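Local coordinates for aminopeptidase-like protein (Chaetomium thermophilum, PDB 5JM6), which probably acts as a zinc-dependent aminopeptidase of the M18 family, assembles as a dodecamer and is linked to the Cvt pathway of selective autophagy, at residues A[67-72]-A[279-284]; A[74-79]-A[84-89]. One frame throughout, in Å; residues are numbered along the deposited sequence.

Both contacts use helix 68-81, at its start and toward its end. Read from the N terminus, the chain enters this helix at residues 67-72, the first side of contact 1, and runs on through 74-79, the first side of contact 2. It then turns almost at once into 84-89, so contact 2 closes a very short loop and joins the helix to an outermost strand of the large mixed sheet. Much later it reaches strand 277-286, where residues 279-284 complete contact 1 and pack the start of the helix against the six-stranded antiparallel sheet. The short closure therefore sits within the long one, and the centres of contacts 1 and 2 lie about 18 Å apart.

Contact 1. Residues A[67-72]-A[279-284]; sequences TVFHVV and NWELEL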
loop_
_atom_site.group_PDB
_atom_site.type_symbol
_atom_site.label_atom_id
_atom_site.label_comp_id
_atom_site.label_asym_id
_atom_site.label_seq_id
_atom_site.Cartn_x
_atom_site.Cartn_y
_atom_site.Cartn_z
ATOM N N THR A 67 31.776 -33.557 -14.750
ATOM C CA THR A 67 32.471 -32.353 -14.306
ATOM C C THR A 67 33.403 -31.839 -15.390
ATOM O O THR A 67 33.741 -32.564 -16.325
ATOM C CB THR A 67 33.278 -32.597 -13.014
ATOM O OG1 THR A 67 34.468 -33.338 -13.317
ATOM C CG2 THR A 67 32.443 -33.364 -11.997
ATOM N N VAL A 68 33.806 -30.581 -15.264
ATOM C CA VAL A 68 34.666 -29.963 -16.259
ATOM C C VAL A 68 35.998 -30.717 -16.359
ATOM O O VAL A 68 36.601 -30.781 -17.431
ATOM C CB VAL A 68 34.890 -28.459 -15.941
ATOM C CG1 VAL A 68 35.748 -28.273 -14.697
ATOM C CG2 VAL A 68 35.495 -27.740 -17.130
ATOM N N PHE A 69 36.431 -31.331 -15.260
ATOM C CA PHE A 69 37.679 -32.091 -15.255
ATOM C C PHE A 69 37.553 -33.404 -16.014
ATOM O O PHE A 69 38.527 -33.889 -16.587
ATOM C CB PHE A 69 38.138 -32.359 -13.826
ATOM C CG PHE A 69 38.299 -31.120 -13.010
ATOM C CD1 PHE A 69 39.314 -30.222 -13.289
ATOM C CD2 PHE A 69 37.428 -30.843 -11.973
ATOM C CE1 PHE A 69 39.461 -29.072 -12.544
ATOM C CE2 PHE A 69 37.571 -29.697 -11.223
ATOM C CZ PHE A 69 38.588 -28.810 -11.508
ATOM N N HIS A 70 36.361 -33.988 -16.012
ATOM C CA HIS A 70 36.136 -35.186 -16.804
ATOM C C HIS A 70 36.121 -34.845 -18.288
ATOM O O HIS A 70 36.593 -35.625 -19.114
ATOM C CB HIS A 70 34.830 -35.871 -16.402
ATOM C CG HIS A 70 34.896 -36.553 -15.073
ATOM N ND1 HIS A 70 34.717 -35.882 -13.882
ATOM C CD2 HIS A 70 35.136 -37.844 -14.744
ATOM C CE1 HIS A 70 34.836 -36.731 -12.878
ATOM N NE2 HIS A 70 35.091 -37.929 -13.374
ATOM N N VAL A 71 35.597 -33.673 -18.623
ATOM C CA VAL A 71 35.478 -33.274 -20.019
ATOM C C VAL A 71 36.846 -33.106 -20.677
ATOM O O VAL A 71 37.065 -33.588 -21.787
ATOM C CB VAL A 71 34.670 -31.975 -20.161
ATOM C CG1 VAL A 71 34.680 -31.491 -21.605
ATOM C CG2 VAL A 71 33.252 -32.203 -19.687
ATOM N N VAL A 72 37.769 -32.438 -19.993
ATOM C CA VAL A 72 39.110 -32.266 -20.538
ATOM C C VAL A 72 39.817 -33.617 -20.642
ATOM O O VAL A 72 40.517 -33.883 -21.619
ATOM C CB VAL A 72 39.944 -31.284 -19.693
ATOM C CG1 VAL A 72 41.433 -31.443 -19.976
ATOM C CG2 VAL A 72 39.503 -29.860 -19.974
ATOM N N ASN A 279 43.570 -32.147 -0.507
ATOM C CA ASN A 279 42.399 -31.354 -0.857
ATOM C C ASN A 279 41.631 -32.082 -1.948
ATOM O O ASN A 279 42.123 -33.062 -2.507
ATOM C CB ASN A 279 42.797 -29.955 -1.341
ATOM C CG ASN A 279 41.866 -28.872 -0.830
ATOM O OD1 ASN A 279 40.712 -28.779 -1.246
ATOM N ND2 ASN A 279 42.371 -28.038 0.073
ATOM N N TRP A 280 40.423 -31.622 -2.241
ATOM C CA TRP A 280 39.730 -32.092 -3.427
ATOM C C TRP A 280 38.785 -31.024 -3.950
ATOM O O TRP A 280 38.411 -30.099 -3.229
ATOM C CB TRP A 280 38.970 -33.402 -3.166
ATOM C CG TRP A 280 37.906 -33.371 -2.092
ATOM C CD1 TRP A 280 37.022 -32.363 -1.830
ATOM C CD2 TRP A 280 37.560 -34.442 -1.206
ATOM N NE1 TRP A 280 36.182 -32.722 -0.805
ATOM C CE2 TRP A 280 36.489 -33.996 -0.408
ATOM C CE3 TRP A 280 38.064 -35.730 -1.000
ATOM C CZ2 TRP A 280 35.913 -34.794 0.578
ATOM C CZ3 TRP A 280 37.492 -36.517 -0.017
ATOM C CH2 TRP A 280 36.428 -36.045 0.760
ATOM N N GLU A 281 38.438 -31.136 -5.224
ATOM C CA GLU A 281 37.437 -30.269 -5.807
ATOM C C GLU A 281 36.271 -31.133 -6.254
ATOM O O GLU A 281 36.348 -31.805 -7.279
ATOM C CB GLU A 281 38.035 -29.488 -6.976
ATOM C CG GLU A 281 37.760 -28.001 -6.945
ATOM C CD GLU A 281 38.646 -27.234 -7.906
ATOM O OE1 GLU A 281 38.113 -26.409 -8.676
ATOM O OE2 GLU A 281 39.876 -27.452 -7.886
ATOM N N LEU A 282 35.179 -31.089 -5.500
ATOM C CA LEU A 282 34.050 -31.969 -5.759
ATOM C C LEU A 282 32.772 -31.163 -5.891
ATOM O O LEU A 282 32.596 -30.142 -5.227
ATOM C CB LEU A 282 33.905 -33.015 -4.648
ATOM C CG LEU A 282 35.095 -33.949 -4.409
ATOM C CD1 LEU A 282 34.836 -34.853 -3.218
ATOM C CD2 LEU A 282 35.381 -34.777 -5.646
ATOM N N GLU A 283 31.885 -31.625 -6.763
ATOM C CA GLU A 283 30.612 -30.962 -6.978
ATOM C C GLU A 283 29.486 -31.982 -7.024
ATOM O O GLU A 283 29.727 -33.182 -7.153
ATOM C CB GLU A 283 30.643 -30.147 -8.272
ATOM C CG GLU A 283 31.032 -30.959 -9.495
ATOM C CD GLU A 283 31.308 -30.094 -10.708
ATOM O OE1 GLU A 283 32.152 -29.180 -10.609
ATOM O OE2 GLU A 283 30.679 -30.331 -11.761
ATOM N N LEU A 284 28.259 -31.497 -6.904
ATOM C CA LEU A 284 27.092 -32.350 -7.046
ATOM C C LEU A 284 26.547 -32.229 -8.461
ATOM O O LEU A 284 26.493 -31.137 -9.024
ATOM C CB LEU A 284 26.023 -31.982 -6.016
ATOM C CG LEU A 284 26.492 -32.055 -4.562
ATOM C CD1 LEU A 284 25.372 -31.685 -3.604
ATOM C CD2 LEU A 284 27.039 -33.441 -4.248
#
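Thr67 lays its methyl CG2 against the carboxylate of Glu283, 3.5 Å from OE2 and 3.7 Å from the Glu283 CD. This is the enclosed half of the contact. Glu283 has its CG between the backbone N and the carbonyl carbon (chi1 55°) and an extended chain beyond, which carries the acid across to the helix start. Its oxygens are held weakly, OE2 by the Thr138 hydroxyl and OE1 by a long ion pair with Arg140, while the nearby helix N terminus may favour the charged form. Thr67 stands at the N-cap of helix 68-81, and its OG1 turns instead to the edge of the His70 ring, 2.6 Å from ND1. What is joined is the first turn of that helix and a strand of the six-stranded antiparallel sheet, probably the interface between the catalytic and the dimerisation domain of the M18 architecture. Replacing Glu283 by alanine removes the carboxylate, which is likely to leave the Thr67 methyl without its contact and Arg140 without this weak, long-range acidic partner.

At the other end, Phe69 is still buried but Glu281 is partly exposed, and the touch is a single ring corner. Phe69 reaches Glu281 edge-on: its CZ lies 3.7 Å from Glu281 OE1, which sits near the ring plane, and the carboxylate is turned 81° from the ring. Val68 CG1 covers one Phe69 face, 4.0 Å above it. OE2 of Glu281 works elsewhere, in a salt bridge with Arg179 and a hydrogen bond to Ser430 of the second subunit.

Contact 2. Residues A[74-79]-A[84-89]; sequences YCKQKL and YVELPA
Leu79 and Tyr84 bury the most surface here, and they do so across a tight helix-to-strand turn: the C-terminal part of helix 68-81 turns off into strand 85-86, an outermost strand of the mixed sheet. Two features bring the pair together. One is a backbone bond, from Tyr84 N to Leu79 O at 2.8 Å, fairly straight with an N-H...O angle of 157°. A bond between residues five apart, it ties down a carbonyl of the last helical turn. The other is a CH-pi contact: Leu79 CD2 stands over the centre of the Tyr84 ring, 3.6 Å from its centroid and only 6° off the ring normal, so that all six ring carbons lie at similar distances from the one methyl. With Tyr84 CG anti to the carbonyl carbon (chi1 -76°), the ring turns one face to the Leu79 methyl. Both residues are buried. Phe104, Ile112 and Ala114 of the sheet and Phe315 and Leu319 of helix 305-320 also touch Leu79, while Leu318 of the same helix and Thr116 of strand 111-117 touch Tyr84; this is the familiar layering of helices on a sheet in an alpha/beta domain.

Farther from this pair the contact turns from apolar to ionic. Lys76 and Glu86, both partly exposed, stretch out fully extended chains that cross near their ends, the aliphatic parts touching Phe104. The salt bridge is long, Lys76 NZ lying 3.5 Å from Glu86 OE2 and 3.9 Å from Glu86 OE1.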
loop_
_atom_site.group_PDB
_atom_site.type_symbol
_atom_site.label_atom_id
_atom_site.label_comp_id
_atom_site.label_asym_id
_atom_site.label_seq_id
_atom_site.Cartn_x
_atom_site.Cartn_y
_atom_site.Cartn_z
ATOM N N TYR A 74 38.349 -36.431 -21.141
ATOM C CA TYR A 74 37.686 -37.097 -22.260
ATOM C C TYR A 74 38.277 -36.641 -23.588
ATOM O O TYR A 74 38.601 -37.457 -24.451
ATOM C CB TYR A 74 36.178 -36.819 -22.214
ATOM C CG TYR A 74 35.380 -37.215 -23.445
ATOM C CD1 TYR A 74 35.271 -36.359 -24.537
ATOM C CD2 TYR A 74 34.700 -38.426 -23.496
ATOM C CE1 TYR A 74 34.534 -36.711 -25.654
ATOM C CE2 TYR A 74 33.957 -38.784 -24.608
ATOM C CZ TYR A 74 33.876 -37.923 -25.683
ATOM O OH TYR A 74 33.137 -38.275 -26.792
ATOM N N CYS A 75 38.402 -35.328 -23.747
ATOM C CA CYS A 75 38.963 -34.756 -24.962
ATOM C C CYS A 75 40.422 -35.152 -25.120
ATOM O O CYS A 75 40.886 -35.425 -26.226
ATOM C CB CYS A 75 38.831 -33.234 -24.947
ATOM S SG CYS A 75 37.129 -32.645 -24.863
ATOM N N LYS A 76 41.138 -35.188 -24.004
ATOM C CA LYS A 76 42.563 -35.466 -24.033
ATOM C C LYS A 76 42.828 -36.905 -24.482
ATOM O O LYS A 76 43.774 -37.159 -25.226
ATOM C CB LYS A 76 43.184 -35.195 -22.660
ATOM C CG LYS A 76 44.688 -35.347 -22.620
ATOM C CD LYS A 76 45.266 -34.979 -21.263
ATOM C CE LYS A 76 46.757 -35.283 -21.239
ATOM N NZ LYS A 76 47.403 -35.016 -19.926
ATOM N N GLN A 77 41.980 -37.838 -24.059
ATOM C CA GLN A 77 42.148 -39.235 -24.454
ATOM C C GLN A 77 41.783 -39.472 -25.917
ATOM O O GLN A 77 42.376 -40.325 -26.572
ATOM C CB GLN A 77 41.316 -40.163 -23.567
ATOM C CG GLN A 77 41.707 -40.170 -22.099
ATOM C CD GLN A 77 40.893 -41.165 -21.293
ATOM O OE1 GLN A 77 40.125 -41.950 -21.851
ATOM N NE2 GLN A 77 41.056 -41.137 -19.976
ATOM N N LYS A 78 40.811 -38.732 -26.437
ATOM C CA LYS A 78 40.442 -38.903 -27.836
ATOM C C LYS A 78 41.444 -38.205 -28.754
ATOM O O LYS A 78 41.740 -38.698 -29.841
ATOM C CB LYS A 78 39.023 -38.398 -28.093
ATOM C CG LYS A 78 37.976 -39.102 -27.242
ATOM C CD LYS A 78 36.621 -39.114 -27.926
ATOM C CE LYS A 78 35.918 -40.445 -27.722
ATOM N NZ LYS A 78 34.614 -40.487 -28.440
ATOM N N LEU A 79 41.977 -37.069 -28.313
ATOM C CA LEU A 79 43.010 -36.381 -29.084
ATOM C C LEU A 79 44.273 -37.233 -29.177
ATOM O O LEU A 79 44.906 -37.299 -30.229
ATOM C CB LEU A 79 43.336 -35.018 -28.473
ATOM C CG LEU A 79 42.293 -33.910 -28.632
ATOM C CD1 LEU A 79 42.698 -32.693 -27.823
ATOM C CD2 LEU A 79 42.095 -33.546 -30.096
ATOM N N TYR A 84 47.234 -36.764 -31.746
ATOM C CA TYR A 84 47.609 -35.403 -31.372
ATOM C C TYR A 84 48.761 -35.416 -30.369
ATOM O O TYR A 84 48.864 -36.315 -29.533
ATOM C CB TYR A 84 46.413 -34.639 -30.791
ATOM C CG TYR A 84 45.407 -34.161 -31.820
ATOM C CD1 TYR A 84 44.675 -35.066 -32.581
ATOM C CD2 TYR A 84 45.172 -32.805 -32.013
ATOM C CE1 TYR A 84 43.750 -34.632 -33.517
ATOM C CE2 TYR A 84 44.247 -32.362 -32.946
ATOM C CZ TYR A 84 43.540 -33.281 -33.695
ATOM O OH TYR A 84 42.619 -32.850 -34.623
ATOM N N VAL A 85 49.623 -34.411 -30.467
ATOM C CA VAL A 85 50.769 -34.269 -29.578
ATOM C C VAL A 85 50.508 -33.154 -28.571
ATOM O O VAL A 85 50.070 -32.070 -28.944
ATOM C CB VAL A 85 52.056 -33.968 -30.373
ATOM C CG1 VAL A 85 53.206 -33.628 -29.440
ATOM C CG2 VAL A 85 52.412 -35.142 -31.271
ATOM N N GLU A 86 50.766 -33.422 -27.295
ATOM C CA GLU A 86 50.534 -32.427 -26.253
ATOM C C GLU A 86 51.693 -31.446 -26.149
ATOM O O GLU A 86 52.854 -31.851 -26.127
ATOM C CB GLU A 86 50.313 -33.102 -24.898
ATOM C CG GLU A 86 50.208 -32.119 -23.742
ATOM C CD GLU A 86 49.770 -32.767 -22.444
ATOM O OE1 GLU A 86 49.446 -32.024 -21.494
ATOM O OE2 GLU A 86 49.748 -34.014 -22.370
ATOM N N LEU A 87 51.379 -30.154 -26.084
ATOM C CA LEU A 87 52.414 -29.147 -25.896
ATOM C C LEU A 87 52.353 -28.579 -24.482
ATOM O O LEU A 87 51.513 -27.729 -24.186
ATOM C CB LEU A 87 52.253 -28.029 -26.929
ATOM C CG LEU A 87 52.355 -28.464 -28.392
ATOM C CD1 LEU A 87 51.901 -27.357 -29.331
ATOM C CD2 LEU A 87 53.776 -28.881 -28.711
ATOM N N PRO A 88 53.271 -29.026 -23.611
ATOM C CA PRO A 88 53.303 -28.552 -22.223
ATOM C C PRO A 88 53.762 -27.104 -22.153
ATOM O O PRO A 88 54.747 -26.751 -22.802
ATOM C CB PRO A 88 54.314 -29.487 -21.549
ATOM C CG PRO A 88 54.430 -30.667 -22.467
ATOM C CD PRO A 88 54.238 -30.110 -23.839
ATOM N N ALA A 89 53.068 -26.285 -21.371
ATOM C CA ALA A 89 53.356 -24.857 -21.331
ATOM C C ALA A 89 54.789 -24.567 -20.890
ATOM O O ALA A 89 55.421 -23.640 -21.395
ATOM C CB ALA A 89 52.370 -24.145 -20.418
#